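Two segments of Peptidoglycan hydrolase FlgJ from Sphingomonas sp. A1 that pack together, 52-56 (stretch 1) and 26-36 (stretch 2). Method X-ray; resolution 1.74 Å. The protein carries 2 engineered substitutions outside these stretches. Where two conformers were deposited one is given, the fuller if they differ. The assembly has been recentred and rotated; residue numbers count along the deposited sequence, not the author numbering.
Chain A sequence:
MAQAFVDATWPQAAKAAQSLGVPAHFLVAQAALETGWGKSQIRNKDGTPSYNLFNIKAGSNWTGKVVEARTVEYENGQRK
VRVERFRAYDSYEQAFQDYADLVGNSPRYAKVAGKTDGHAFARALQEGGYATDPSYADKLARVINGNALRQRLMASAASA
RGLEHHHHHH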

# COMPACT_ATOMS: atom_id res chain seq x y z
N ASN A 52 8.43 -0.86 4.33
CA ASN A 52 7.99 -1.40 3.04
C ASN A 52 6.56 -1.93 3.17
O ASN A 52 6.32 -3.15 3.17
CB ASN A 52 8.96 -2.49 2.57
CG ASN A 52 8.71 -2.93 1.13
OD1 ASN A 52 7.69 -2.59 0.53
ND2 ASN A 52 9.65 -3.70 0.59
N LEU A 53 5.62 -1.00 3.29
CA LEU A 53 4.22 -1.32 3.53
C LEU A 53 3.57 -2.08 2.38
O LEU A 53 2.61 -2.82 2.59
CB LEU A 53 3.42 -0.05 3.83
CG LEU A 53 3.76 0.66 5.15
CD1 LEU A 53 2.78 1.79 5.40
CD2 LEU A 53 3.75 -0.32 6.31
N PHE A 54 4.11 -1.90 1.17
CA PHE A 54 3.54 -2.55 -0.02
C PHE A 54 4.20 -3.88 -0.39
O PHE A 54 3.86 -4.49 -1.41
CB PHE A 54 3.48 -1.57 -1.19
CG PHE A 54 2.55 -0.41 -0.95
CD1 PHE A 54 1.17 -0.56 -1.11
CD2 PHE A 54 3.04 0.82 -0.53
CE1 PHE A 54 0.30 0.51 -0.86
CE2 PHE A 54 2.18 1.90 -0.29
CZ PHE A 54 0.81 1.73 -0.46
N ASN A 55 5.13 -4.34 0.46
CA ASN A 55 5.79 -5.64 0.30
C ASN A 55 6.52 -5.76 -1.05
O ASN A 55 6.53 -6.83 -1.67
CB ASN A 55 4.77 -6.77 0.48
CG ASN A 55 4.35 -6.94 1.92
OD1 ASN A 55 5.15 -6.79 2.85
ND2 ASN A 55 3.07 -7.29 2.13
N ILE A 56 7.13 -4.66 -1.49
CA ILE A 56 7.79 -4.60 -2.80
C ILE A 56 9.14 -5.32 -2.78
O ILE A 56 10.02 -5.00 -1.98
CB ILE A 56 7.97 -3.16 -3.30
CG1 ILE A 56 6.64 -2.38 -3.30
CG2 ILE A 56 8.61 -3.15 -4.71
CD1 ILE A 56 5.51 -3.02 -4.10
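Stretch 2 (26-36) FLVAQAALETG

Stretch 2 is the last part of a helix, laid against a compact turn in stretch 1. The backbones come closest where the CA atoms of Leu 53 and Ala 31 are 5.4 Å apart, and the side chain of Ala 31 lies at this approach: its CB is 4.1 Å from Leu 53 CB and 4.0 Å from Phe 54 CZ. From there Phe 54 reaches back along the helix, its ring edge meeting the backbone of Leu 27 (CZ to O, 3.7 Å), while Asn 55 serves the helix's final turn at Glu 34.

Asn 55 makes both hydrogen bonds that cross the contact. Its ND2 donates to Glu 34 OE1 at 2.8 Å, nearly straight at 162°, and to Glu 34 O at 3.0 Å, more bent at 142°. One amide group thus serves a carboxylate oxygen and a backbone carbonyl of the same residue; Glu 34 OE2 is satisfied elsewhere in the structure.

The turn that presents this amide is held from within. It is a type I beta turn, closed by Asn 55 N to Asn 52 O at 3.2 Å, and Asn 52 braces it further: its OD1 accepts from Ile 56 N at 2.9 Å and its ND2 donates to Ile 56 O, also at 2.9 Å.

On the helix, Thr 35 OG1 donates to Ala 31 O at 2.8 Å, and Thr 35 CG2 lies 3.9 Å from Leu 53 CD2. Gly 36 follows with positive phi in a Schellman motif. One acceptor goes unpaid: Leu 53 O is buried without a partner, with Glu 34 CB and Thr 35 CG2 each 3.2 Å from it. The rule to read here is economy, with one amide, carried by a braced turn, supplying the polar link beside packing without hydrogen bonds that mixes apolar side chains with backbone and side-chain oxygens.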

# COMPACT_ATOMS: atom_id res chain seq x y z
N PHE A 26 -7.73 4.36 -1.24
CA PHE A 26 -7.38 3.14 -1.99
C PHE A 26 -5.98 2.66 -1.59
O PHE A 26 -5.74 1.46 -1.42
CB PHE A 26 -7.39 3.37 -3.51
CG PHE A 26 -8.77 3.42 -4.13
CD1 PHE A 26 -9.91 3.61 -3.35
CD2 PHE A 26 -8.92 3.32 -5.51
CE1 PHE A 26 -11.18 3.67 -3.93
CE2 PHE A 26 -10.18 3.40 -6.10
CZ PHE A 26 -11.31 3.57 -5.30
N LEU A 27 -5.06 3.61 -1.42
CA LEU A 27 -3.68 3.30 -1.06
C LEU A 27 -3.52 2.94 0.41
O LEU A 27 -2.71 2.07 0.76
CB LEU A 27 -2.75 4.46 -1.45
CG LEU A 27 -2.69 4.79 -2.95
CD1 LEU A 27 -1.72 5.93 -3.18
CD2 LEU A 27 -2.30 3.58 -3.79
N VAL A 28 -4.30 3.59 1.27
CA VAL A 28 -4.36 3.24 2.70
C VAL A 28 -4.86 1.81 2.85
O VAL A 28 -4.29 1.01 3.61
CB VAL A 28 -5.27 4.20 3.50
CG1 VAL A 28 -5.41 3.72 4.96
CG2 VAL A 28 -4.72 5.64 3.45
N ALA A 29 -5.93 1.48 2.12
CA ALA A 29 -6.51 0.14 2.14
C ALA A 29 -5.48 -0.89 1.70
O ALA A 29 -5.31 -1.92 2.36
CB ALA A 29 -7.74 0.07 1.26
N GLN A 30 -4.78 -0.59 0.61
CA GLN A 30 -3.82 -1.54 0.08
C GLN A 30 -2.69 -1.83 1.07
O GLN A 30 -2.32 -3.00 1.28
CB GLN A 30 -3.25 -1.07 -1.26
CG GLN A 30 -2.48 -2.18 -1.97
CD GLN A 30 -1.79 -1.71 -3.23
OE1 GLN A 30 -1.84 -0.53 -3.57
NE2 GLN A 30 -1.15 -2.64 -3.93
N ALA A 31 -2.16 -0.77 1.68
CA ALA A 31 -1.11 -0.89 2.69
C ALA A 31 -1.60 -1.69 3.91
O ALA A 31 -0.87 -2.52 4.45
CB ALA A 31 -0.62 0.47 3.10
N ALA A 32 -2.84 -1.43 4.32
CA ALA A 32 -3.49 -2.16 5.41
C ALA A 32 -3.61 -3.65 5.11
O ALA A 32 -3.33 -4.49 5.97
CB ALA A 32 -4.87 -1.57 5.69
N LEU A 33 -4.05 -3.99 3.90
CA LEU A 33 -4.19 -5.39 3.51
C LEU A 33 -2.83 -6.08 3.54
O LEU A 33 -2.69 -7.20 4.04
CB LEU A 33 -4.83 -5.49 2.12
CG LEU A 33 -5.03 -6.92 1.58
CD1 LEU A 33 -5.93 -7.72 2.51
CD2 LEU A 33 -5.62 -6.86 0.18
N GLU A 34 -1.82 -5.39 3.00
CA GLU A 34 -0.47 -5.96 2.88
C GLU A 34 0.22 -6.23 4.21
O GLU A 34 1.02 -7.15 4.32
CB GLU A 34 0.42 -5.07 2.00
CG GLU A 34 0.07 -5.13 0.52
CD GLU A 34 -0.01 -6.56 -0.02
OE1 GLU A 34 0.92 -7.35 0.27
OE2 GLU A 34 -0.98 -6.88 -0.73
N THR A 35 -0.10 -5.43 5.23
CA THR A 35 0.65 -5.49 6.48
C THR A 35 -0.22 -5.73 7.70
O THR A 35 0.24 -5.52 8.82
CB THR A 35 1.45 -4.18 6.71
OG1 THR A 35 0.54 -3.08 6.82
CG2 THR A 35 2.46 -3.93 5.60
N GLY A 36 -1.47 -6.15 7.49
CA GLY A 36 -2.42 -6.34 8.60
C GLY A 36 -2.54 -5.07 9.41
O GLY A 36 -2.32 -5.07 10.62